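Local coordinates for putative phosphatase (Bacteroides thetaiotaomicron, PDB 3KYA), which is a putative phosphatase of inferred activity that binds zinc ions and joins an IPT/TIG domain to what is probably a six-bladed beta propeller, at residues A[146-151]-A[191-196]; A[253-258]-A[337-342]; A[316-321]-A[387-392]. All coordinates share one frame; numbering follows the deposited sequence. Where two conformers were deposited one is given.

Contact 1: A[146-151]-A[191-196]. With EDO (1,2-ethanediol), chain H; EDO (1,2-ethanediol), chain L.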
loop_
_atom_site.group_PDB
_atom_site.type_symbol
_atom_site.label_atom_id
_atom_site.label_comp_id
_atom_site.label_asym_id
_atom_site.label_seq_id
_atom_site.Cartn_x
_atom_site.Cartn_y
_atom_site.Cartn_z
ATOM N N PHE A 146 -28.294 1.201 10.931
ATOM C CA PHE A 146 -29.257 2.138 10.354
ATOM C C PHE A 146 -30.593 1.473 10.038
ATOM O O PHE A 146 -30.636 0.307 9.663
ATOM C CB PHE A 146 -28.811 2.677 8.984
ATOM C CG PHE A 146 -27.638 3.622 9.010
ATOM C CD1 PHE A 146 -27.750 4.874 9.594
ATOM C CD2 PHE A 146 -26.445 3.280 8.386
ATOM C CE1 PHE A 146 -26.677 5.762 9.586
ATOM C CE2 PHE A 146 -25.370 4.159 8.387
ATOM C CZ PHE A 146 -25.486 5.391 8.984
ATOM N N ASP A 147 -31.681 2.243 10.122
ATOM C CA ASP A 147 -32.960 1.794 9.598
ATOM C C ASP A 147 -32.777 1.803 8.065
ATOM O O ASP A 147 -32.512 2.860 7.500
ATOM C CB ASP A 147 -34.070 2.752 10.025
ATOM C CG ASP A 147 -35.456 2.358 9.504
ATOM O OD1 ASP A 147 -35.564 1.570 8.546
ATOM O OD2 ASP A 147 -36.465 2.881 10.055
ATOM N N PRO A 148 -32.889 0.633 7.391
ATOM C CA PRO A 148 -32.685 0.638 5.930
ATOM C C PRO A 148 -33.618 1.574 5.167
ATOM O O PRO A 148 -33.271 1.988 4.067
ATOM C CB PRO A 148 -32.916 -0.831 5.526
ATOM C CG PRO A 148 -32.699 -1.621 6.778
ATOM C CD PRO A 148 -33.163 -0.726 7.897
ATOM N N LEU A 149 -34.769 1.934 5.746
ATOM C CA LEU A 149 -35.701 2.822 5.083
ATOM C C LEU A 149 -35.470 4.293 5.442
ATOM O O LEU A 149 -36.105 5.157 4.866
ATOM C CB LEU A 149 -37.144 2.445 5.429
ATOM C CG LEU A 149 -37.550 0.994 5.216
ATOM C CD1 LEU A 149 -39.053 0.839 5.527
ATOM C CD2 LEU A 149 -37.229 0.521 3.799
ATOM N N ASN A 150 -34.583 4.581 6.387
ATOM C CA ASN A 150 -34.315 5.963 6.791
ATOM C C ASN A 150 -32.975 6.069 7.494
ATOM O O ASN A 150 -32.863 5.792 8.692
ATOM C CB ASN A 150 -35.452 6.482 7.687
ATOM C CG ASN A 150 -35.245 7.924 8.136
ATOM O OD1 ASN A 150 -34.271 8.569 7.764
ATOM N ND2 ASN A 150 -36.166 8.429 8.941
ATOM N N LYS A 151 -31.946 6.462 6.747
ATOM C CA LYS A 151 -30.594 6.542 7.305
ATOM C C LYS A 151 -30.374 7.715 8.286
ATOM O O LYS A 151 -29.285 7.864 8.820
ATOM C CB LYS A 151 -29.507 6.466 6.203
ATOM C CG LYS A 151 -29.354 5.035 5.662
ATOM C CD LYS A 151 -28.092 4.832 4.833
ATOM C CE LYS A 151 -28.131 5.596 3.564
ATOM N NZ LYS A 151 -26.931 5.306 2.726
ATOM N N ILE A 191 -28.362 -5.982 15.867
ATOM C CA ILE A 191 -29.560 -5.529 15.189
ATOM C C ILE A 191 -29.409 -5.787 13.693
ATOM O O ILE A 191 -28.380 -5.428 13.093
ATOM C CB ILE A 191 -29.809 -4.018 15.418
ATOM C CG1 ILE A 191 -30.216 -3.743 16.864
ATOM C CG2 ILE A 191 -30.904 -3.512 14.466
ATOM C CD1 ILE A 191 -30.277 -2.232 17.225
ATOM N N ALA A 192 -30.421 -6.421 13.106
ATOM C CA ALA A 192 -30.494 -6.650 11.666
ATOM C C ALA A 192 -31.938 -6.397 11.223
ATOM O O ALA A 192 -32.819 -6.162 12.064
ATOM C CB ALA A 192 -30.029 -8.077 11.286
ATOM N N PHE A 193 -32.163 -6.397 9.914
ATOM C CA PHE A 193 -33.491 -6.176 9.328
ATOM C C PHE A 193 -33.752 -7.192 8.217
ATOM O O PHE A 193 -32.828 -7.551 7.479
ATOM C CB PHE A 193 -33.616 -4.751 8.764
ATOM C CG PHE A 193 -33.510 -3.664 9.808
ATOM C CD1 PHE A 193 -32.280 -3.136 10.156
ATOM C CD2 PHE A 193 -34.641 -3.150 10.426
ATOM C CE1 PHE A 193 -32.175 -2.140 11.124
ATOM C CE2 PHE A 193 -34.539 -2.148 11.398
ATOM C CZ PHE A 193 -33.296 -1.649 11.744
ATOM N N ASN A 194 -35.000 -7.651 8.065
ATOM C CA ASN A 194 -35.306 -8.590 6.983
ATOM C C ASN A 194 -35.264 -7.931 5.606
ATOM O O ASN A 194 -35.503 -6.722 5.471
ATOM C CB ASN A 194 -36.697 -9.230 7.156
ATOM C CG ASN A 194 -37.830 -8.232 6.940
ATOM O OD1 ASN A 194 -38.017 -7.321 7.732
ATOM N ND2 ASN A 194 -38.604 -8.427 5.879
ATOM N N LYS A 195 -34.936 -8.718 4.586
ATOM C CA LYS A 195 -35.069 -8.280 3.199
ATOM C C LYS A 195 -36.517 -8.620 2.840
ATOM O O LYS A 195 -37.100 -9.498 3.482
ATOM C CB LYS A 195 -34.155 -9.052 2.246
ATOM C CG LYS A 195 -32.638 -8.813 2.403
ATOM C CD LYS A 195 -32.232 -7.361 2.163
ATOM C CE LYS A 195 -32.587 -6.873 0.751
ATOM N NZ LYS A 195 -32.277 -5.432 0.570
ATOM N N LYS A 196 -37.099 -7.969 1.834
ATOM C CA LYS A 196 -38.475 -8.285 1.415
ATOM C C LYS A 196 -38.652 -9.782 1.199
ATOM O O LYS A 196 -37.776 -10.439 0.635
ATOM C CB LYS A 196 -38.863 -7.545 0.122
ATOM C CG LYS A 196 -40.217 -8.004 -0.468
ATOM C CD LYS A 196 -40.792 -7.063 -1.525
ATOM C CE LYS A 196 -40.099 -7.170 -2.881
ATOM N NZ LYS A 196 -40.598 -6.105 -3.801
HETATM C C1 EDO H . -33.503 4.950 2.133
HETATM O O1 EDO H . -33.763 5.945 1.134
HETATM C C2 EDO H . -32.419 5.406 3.112
HETATM O O2 EDO H . -32.772 6.647 3.755
HETATM C C1 EDO L . -39.665 4.690 8.518
HETATM O O1 EDO L . -40.777 5.327 7.885
HETATM C C2 EDO L . -38.471 5.620 8.473
HETATM O O2 EDO L . -38.524 6.558 9.555
#

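Contact 2: A[253-258]-A[337-342]. With ZN (zinc ion), chain B; EDO (1,2-ethanediol), chain I.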
loop_
_atom_site.group_PDB
_atom_site.type_symbol
_atom_site.label_atom_id
_atom_site.label_comp_id
_atom_site.label_asym_id
_atom_site.label_seq_id
_atom_site.Cartn_x
_atom_site.Cartn_y
_atom_site.Cartn_z
ATOM N N THR A 253 -27.372 -12.276 11.568
ATOM C CA THR A 253 -27.156 -11.508 10.335
ATOM C C THR A 253 -28.010 -12.034 9.186
ATOM O O THR A 253 -28.189 -13.254 9.054
ATOM C CB THR A 253 -25.675 -11.591 9.902
ATOM O OG1 THR A 253 -24.830 -11.313 11.030
ATOM C CG2 THR A 253 -25.371 -10.604 8.768
ATOM N N ILE A 254 -28.505 -11.117 8.350
ATOM C CA ILE A 254 -29.339 -11.434 7.190
ATOM C C ILE A 254 -28.516 -11.460 5.903
ATOM O O ILE A 254 -27.682 -10.561 5.678
ATOM C CB ILE A 254 -30.499 -10.394 7.050
ATOM C CG1 ILE A 254 -31.530 -10.601 8.160
ATOM C CG2 ILE A 254 -31.198 -10.504 5.702
ATOM C CD1 ILE A 254 -32.364 -11.895 8.031
ATOM N N HIS A 255 -28.729 -12.484 5.069
ATOM C CA HIS A 255 -28.039 -12.566 3.778
ATOM C C HIS A 255 -28.607 -11.459 2.879
ATOM O O HIS A 255 -29.816 -11.417 2.659
ATOM C CB HIS A 255 -28.209 -13.932 3.115
ATOM C CG HIS A 255 -27.274 -14.153 1.973
ATOM N ND1 HIS A 255 -27.575 -13.787 0.683
ATOM C CD2 HIS A 255 -26.016 -14.666 1.936
ATOM C CE1 HIS A 255 -26.554 -14.082 -0.106
ATOM N NE2 HIS A 255 -25.593 -14.614 0.631
ATOM N N PRO A 256 -27.740 -10.581 2.347
ATOM C CA PRO A 256 -28.228 -9.407 1.601
ATOM C C PRO A 256 -28.901 -9.691 0.256
ATOM O O PRO A 256 -29.596 -8.810 -0.256
ATOM C CB PRO A 256 -26.964 -8.556 1.414
ATOM C CG PRO A 256 -25.841 -9.545 1.458
ATOM C CD PRO A 256 -26.264 -10.618 2.411
ATOM N N ILE A 257 -28.731 -10.889 -0.301
ATOM C CA ILE A 257 -29.382 -11.227 -1.563
ATOM C C ILE A 257 -30.575 -12.165 -1.384
ATOM O O ILE A 257 -31.651 -11.889 -1.921
ATOM C CB ILE A 257 -28.410 -11.876 -2.583
ATOM C CG1 ILE A 257 -27.128 -11.034 -2.733
ATOM C CG2 ILE A 257 -29.114 -12.080 -3.933
ATOM C CD1 ILE A 257 -27.354 -9.595 -3.156
ATOM N N ASN A 258 -30.378 -13.268 -0.659
ATOM C CA ASN A 258 -31.415 -14.297 -0.498
ATOM C C ASN A 258 -32.296 -14.168 0.750
ATOM O O ASN A 258 -33.325 -14.841 0.850
ATOM C CB ASN A 258 -30.789 -15.699 -0.620
ATOM C CG ASN A 258 -30.209 -15.957 -2.006
ATOM O OD1 ASN A 258 -30.795 -15.563 -3.013
ATOM N ND2 ASN A 258 -29.041 -16.621 -2.066
ATOM N N SER A 337 -15.597 -17.281 4.922
ATOM C CA SER A 337 -16.455 -18.350 4.446
ATOM C C SER A 337 -17.041 -18.020 3.063
ATOM O O SER A 337 -17.613 -16.938 2.875
ATOM C CB SER A 337 -17.568 -18.567 5.481
ATOM O OG SER A 337 -18.520 -19.517 5.066
ATOM N N ASP A 338 -16.896 -18.936 2.106
ATOM C CA ASP A 338 -17.487 -18.775 0.772
ATOM C C ASP A 338 -18.967 -19.195 0.777
ATOM O O ASP A 338 -19.369 -20.067 1.547
ATOM C CB ASP A 338 -16.716 -19.574 -0.274
ATOM C CG ASP A 338 -15.368 -18.965 -0.587
ATOM O OD1 ASP A 338 -15.349 -17.841 -1.144
ATOM O OD2 ASP A 338 -14.330 -19.597 -0.282
ATOM N N TYR A 339 -19.767 -18.560 -0.076
ATOM C CA TYR A 339 -21.204 -18.850 -0.167
ATOM C C TYR A 339 -21.528 -19.669 -1.399
ATOM O O TYR A 339 -21.243 -19.250 -2.511
ATOM C CB TYR A 339 -21.972 -17.538 -0.230
ATOM C CG TYR A 339 -23.482 -17.654 -0.097
ATOM C CD1 TYR A 339 -24.067 -17.851 1.151
ATOM C CD2 TYR A 339 -24.319 -17.499 -1.207
ATOM C CE1 TYR A 339 -25.474 -17.909 1.302
ATOM C CE2 TYR A 339 -25.721 -17.560 -1.071
ATOM C CZ TYR A 339 -26.281 -17.762 0.187
ATOM O OH TYR A 339 -27.655 -17.814 0.349
ATOM N N ASP A 340 -22.121 -20.843 -1.203
ATOM C CA ASP A 340 -22.540 -21.689 -2.322
ATOM C C ASP A 340 -23.866 -21.119 -2.803
ATOM O O ASP A 340 -24.878 -21.229 -2.111
ATOM C CB ASP A 340 -22.687 -23.154 -1.905
ATOM C CG ASP A 340 -23.093 -24.056 -3.060
ATOM O OD1 ASP A 340 -23.869 -23.606 -3.931
ATOM O OD2 ASP A 340 -22.650 -25.234 -3.107
ATOM N N GLU A 341 -23.849 -20.520 -3.990
ATOM C CA GLU A 341 -25.030 -19.851 -4.542
ATOM C C GLU A 341 -26.169 -20.768 -4.982
ATOM O O GLU A 341 -27.295 -20.297 -5.123
ATOM C CB GLU A 341 -24.625 -18.921 -5.688
ATOM C CG GLU A 341 -23.824 -17.738 -5.166
ATOM C CD GLU A 341 -23.758 -16.577 -6.135
ATOM O OE1 GLU A 341 -23.336 -16.780 -7.294
ATOM O OE2 GLU A 341 -24.102 -15.456 -5.714
ATOM N N ILE A 342 -25.890 -22.049 -5.185
ATOM C CA ILE A 342 -26.928 -23.013 -5.564
ATOM C C ILE A 342 -27.634 -23.524 -4.299
ATOM O O ILE A 342 -28.857 -23.480 -4.215
ATOM C CB ILE A 342 -26.355 -24.169 -6.414
ATOM C CG1 ILE A 342 -25.629 -23.626 -7.649
ATOM C CG2 ILE A 342 -27.457 -25.118 -6.852
ATOM C CD1 ILE A 342 -26.486 -22.769 -8.553
HETATM ZN ZN ZN B . -23.065 -26.214 -4.856
HETATM C C1 EDO I . -11.407 -18.290 -3.230
HETATM O O1 EDO I . -12.804 -18.410 -3.504
HETATM C C2 EDO I . -11.208 -17.867 -1.788
HETATM O O2 EDO I . -11.916 -18.732 -0.898
HETATM O O HOH W 1 -27.826 -17.400 -4.406
HETATM O O HOH W 2 -21.764 -27.807 -4.603
#

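Contact 3: A[316-321]-A[387-392]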
loop_
_atom_site.group_PDB
_atom_site.type_symbol
_atom_site.label_atom_id
_atom_site.label_comp_id
_atom_site.label_asym_id
_atom_site.label_seq_id
_atom_site.Cartn_x
_atom_site.Cartn_y
_atom_site.Cartn_z
ATOM N N PHE A 316 -20.247 -11.078 9.229
ATOM C CA PHE A 316 -20.305 -9.891 8.363
ATOM C C PHE A 316 -20.278 -10.360 6.919
ATOM O O PHE A 316 -19.267 -10.909 6.443
ATOM C CB PHE A 316 -19.139 -8.936 8.671
ATOM C CG PHE A 316 -19.003 -8.624 10.130
ATOM C CD1 PHE A 316 -19.872 -7.736 10.751
ATOM C CD2 PHE A 316 -18.013 -9.231 10.896
ATOM C CE1 PHE A 316 -19.776 -7.479 12.098
ATOM C CE2 PHE A 316 -17.899 -8.955 12.252
ATOM C CZ PHE A 316 -18.782 -8.077 12.856
ATOM N N ILE A 317 -21.400 -10.174 6.224
ATOM C CA ILE A 317 -21.551 -10.680 4.852
ATOM C C ILE A 317 -21.273 -9.588 3.812
ATOM O O ILE A 317 -21.738 -8.461 3.948
ATOM C CB ILE A 317 -22.951 -11.287 4.631
ATOM C CG1 ILE A 317 -23.247 -12.346 5.708
ATOM C CG2 ILE A 317 -23.074 -11.884 3.223
ATOM C CD1 ILE A 317 -24.691 -12.892 5.681
ATOM N N HIS A 318 -20.503 -9.952 2.792
ATOM C CA HIS A 318 -20.145 -9.075 1.687
ATOM C C HIS A 318 -21.433 -8.617 0.972
ATOM O O HIS A 318 -22.394 -9.393 0.877
ATOM C CB HIS A 318 -19.224 -9.849 0.739
ATOM C CG HIS A 318 -18.610 -9.031 -0.346
ATOM N ND1 HIS A 318 -19.203 -8.850 -1.577
ATOM C CD2 HIS A 318 -17.436 -8.359 -0.393
ATOM C CE1 HIS A 318 -18.418 -8.104 -2.336
ATOM N NE2 HIS A 318 -17.333 -7.801 -1.644
ATOM N N PRO A 319 -21.465 -7.369 0.467
ATOM C CA PRO A 319 -22.690 -6.891 -0.207
ATOM C C PRO A 319 -23.200 -7.758 -1.369
ATOM O O PRO A 319 -24.411 -7.769 -1.628
ATOM C CB PRO A 319 -22.315 -5.480 -0.689
ATOM C CG PRO A 319 -21.151 -5.065 0.192
ATOM C CD PRO A 319 -20.414 -6.335 0.513
ATOM N N THR A 320 -22.308 -8.468 -2.056
ATOM C CA THR A 320 -22.713 -9.362 -3.141
ATOM C C THR A 320 -23.304 -10.659 -2.591
ATOM O O THR A 320 -23.905 -11.420 -3.336
ATOM C CB THR A 320 -21.528 -9.759 -4.047
ATOM O OG1 THR A 320 -20.566 -10.482 -3.266
ATOM C CG2 THR A 320 -20.868 -8.528 -4.695
ATOM N N GLY A 321 -23.101 -10.914 -1.297
ATOM C CA GLY A 321 -23.551 -12.143 -0.646
ATOM C C GLY A 321 -22.685 -13.357 -0.990
ATOM O O GLY A 321 -22.996 -14.470 -0.594
ATOM N N GLY A 387 -12.548 -4.685 -10.977
ATOM C CA GLY A 387 -13.016 -6.047 -11.281
ATOM C C GLY A 387 -14.317 -6.396 -10.581
ATOM O O GLY A 387 -15.127 -5.514 -10.280
ATOM N N GLU A 388 -14.527 -7.686 -10.329
ATOM C CA GLU A 388 -15.728 -8.136 -9.613
ATOM C C GLU A 388 -15.688 -7.831 -8.119
ATOM O O GLU A 388 -16.730 -7.773 -7.486
ATOM C CB GLU A 388 -16.000 -9.633 -9.826
ATOM C CG GLU A 388 -16.761 -9.920 -11.116
ATOM C CD GLU A 388 -17.277 -11.346 -11.184
ATOM O OE1 GLU A 388 -16.460 -12.289 -11.055
ATOM O OE2 GLU A 388 -18.504 -11.516 -11.386
ATOM N N GLU A 389 -14.497 -7.652 -7.555
ATOM C CA GLU A 389 -14.371 -7.318 -6.141
ATOM C C GLU A 389 -14.250 -5.802 -6.018
ATOM O O GLU A 389 -13.218 -5.237 -6.378
ATOM C CB GLU A 389 -13.165 -8.018 -5.511
ATOM C CG GLU A 389 -12.930 -7.597 -4.059
ATOM C CD GLU A 389 -14.123 -7.865 -3.168
ATOM O OE1 GLU A 389 -14.270 -9.038 -2.777
ATOM O OE2 GLU A 389 -14.882 -6.907 -2.822
ATOM N N GLU A 390 -15.291 -5.149 -5.498
ATOM C CA GLU A 390 -15.318 -3.683 -5.398
ATOM C C GLU A 390 -15.214 -3.111 -3.990
ATOM O O GLU A 390 -15.315 -1.897 -3.820
ATOM C CB GLU A 390 -16.612 -3.167 -6.026
ATOM C CG GLU A 390 -16.776 -3.512 -7.502
ATOM C CD GLU A 390 -18.051 -2.928 -8.097
ATOM O OE1 GLU A 390 -19.109 -2.982 -7.440
ATOM O OE2 GLU A 390 -17.998 -2.425 -9.234
ATOM N N TYR A 391 -14.975 -3.958 -2.992
ATOM C CA TYR A 391 -14.977 -3.512 -1.608
ATOM C C TYR A 391 -13.768 -3.877 -0.767
ATOM O O TYR A 391 -13.105 -4.889 -0.995
ATOM C CB TYR A 391 -16.188 -4.116 -0.880
ATOM C CG TYR A 391 -17.508 -3.752 -1.472
ATOM C CD1 TYR A 391 -18.047 -4.493 -2.509
ATOM C CD2 TYR A 391 -18.241 -2.670 -0.982
ATOM C CE1 TYR A 391 -19.264 -4.159 -3.072
ATOM C CE2 TYR A 391 -19.459 -2.325 -1.544
ATOM C CZ TYR A 391 -19.964 -3.082 -2.587
ATOM O OH TYR A 391 -21.167 -2.766 -3.156
ATOM N N ASP A 392 -13.521 -3.014 0.220
ATOM C CA ASP A 392 -12.592 -3.265 1.311
ATOM C C ASP A 392 -13.460 -3.457 2.551
ATOM O O ASP A 392 -14.669 -3.192 2.528
ATOM C CB ASP A 392 -11.618 -2.110 1.523
ATOM C CG ASP A 392 -10.589 -2.014 0.432
ATOM O OD1 ASP A 392 -9.954 -3.056 0.135
ATOM O OD2 ASP A 392 -10.392 -0.900 -0.102
#

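Contact 1: A[146-151]-A[191-196]
Phe193 lays one face of its ring against Pro148, and that pairing carries most of the contact. With chi1 at -64°, CG stands anti to the carbonyl carbon of Phe193, and the ring is carried toward the turn that follows strand 141-147. Starting at the root, Phe193 CB comes within 3.8 Å of Pro148 CG. One bond further out, Phe193 CG is already under the proline, 3.5 Å from Pro148 CD. The same methylene makes the closest apolar approach, 3.4 Å from Pro148 CD to Phe193 CD1. It sits over the middle of the six-membered ring, 14° off the ring normal, a regular CH-pi contact. Farther along, Phe193 CE1 lies 3.2 Å from the carbonyl oxygen Phe146 O, which approaches obliquely. At the tip, Phe193 CZ is 4.1 Å from Asp147 CA. On the strand side, Met207 also packs on this ring. Were Phe193 cut back to an alanine, the pyrrolidine of Pro148 would probably lose the ring face beneath it and a gap would open at the seam.

The proline is held by its own turn. Asn150 N bonds to Asp147 O at 2.9 Å, closing a type I turn, and Leu149 N reaches Asp147 OD1, also at 2.9 Å, to add an Asx turn; this N-H comes from above the carboxylate plane. Asp147 OD2 forms a salt bridge with Arg228, while the backbone of Asp147 pairs with that of the zinc ligand His153. No hydrogen bond crosses between the two segments. Strand 141-147 is an outermost strand of one antiparallel sheet and strand 188-193 an outermost strand of the next, so this is a largely apolar seam between consecutive sheets, consistent with neighbouring blades of a beta propeller.

Contact 2: A[253-258]-A[337-342]
At a seam between two adjacent blades of the probable beta propeller, His255, just past strand 252-254, stacks on Tyr339 of strand 333-340. The two side chains come from opposite directions and overlap as an offset stack, centroids 4.0 Å apart and planes 24° from parallel. His255 NE2 sits over the centre of the phenol ring, 3.3 Å from Tyr339 CZ, while Pro256 CD covers the other imidazole face. Both ring nitrogens are engaged: Asn258 N donates to His255 ND1 at 3.2 Å, close to the ring plane and nearly straight (177°), and NE2 bonds to Gly321 O. These two bonds fix the rotation of the imidazole.

Asn258 adds the polar link across the seam. Its ND2 donates to Tyr339 OH, which also bonds to Glu260, at 3.0 Å, in the plane of its own amide, with an angle of 171° at the hydrogen. The same nitrogen donates to a water 2.7 Å from Asn258 ND2, which passes a bond on to Glu341 O.

Next in the strand, Asp340 OD2 binds a zinc ion at 2.0 Å, and a water and two further ligand atoms from outside these segments complete the coordination. Within the blade, Tyr339 pairs its backbone with Lys322 and meets Phe346 of strand 345-352 edge to face, while its ring touches Tyr262 of strand 261-265 in the preceding sheet.

Contact 3: A[316-321]-A[387-392]
His318 and Glu389 make the polar link: His318 NE2 donates to Glu389 OE2 at 2.9 Å with a 157° angle at the hydrogen, using the syn lone pair of the carboxylate. The anti lone pair of the same oxygen takes Tyr391 N, 3.0 Å from Glu389 OE2, so two N-H groups grip one atom. A bend at chi2 (58°) folds the glutamate chain back far enough to serve both, and its other oxygen bonds to Tyr323 OH. Across the imidazole, His318 ND1 accepts from Thr320 N at 3.2 Å and shares a 2.7 Å hydrogen bond with Thr320 OG1. The ring is thereby tied at both nitrogens.

Aromatic contact is the second kind. Tyr391 directs its edge at the face of His318 in an offset edge-to-face pair, centroids 5.1 Å apart and planes at 86°; Tyr391 CD1 comes nearest, 3.5 Å from His318 NE2.

Apolar packing is the third. Pro319 CG rests over the middle of the Tyr391 ring, 3.7 Å from its centroid, a CH-pi contact, with Pro319 CG 3.6 Å from Tyr391 CZ.

The type I turn 318-321, which carries His318 and Pro319, links strands 313-317 and 323-328, and Tyr391 opens strand 391-397 of the following sheet. Phe379 of strand 374-381 packs on both His318 and Pro319, and Tyr391 touches Lys381 of that strand.

How the contacts relate
From the N terminus, contact 1 comes first, closing a loop of 39 residues, 23 of them in strands, between two consecutive sheets. Contact 2, which closes a span of 78 residues, opens only after contact 1 has closed, so the two are in series, yet they touch: Phe193 O lies 3.4 Å from Ile254 CG1. Contact 3, closing a span of 65, opens inside contact 2 and ends beyond it, so these two cross; Pro256 packs on the backbone of His318. Both reach the sheet from strand 313-317 to strand 345-352. The contacts span three of the four seams among five successive sheets, and the touch between contacts 1 and 2 bridges the remaining one.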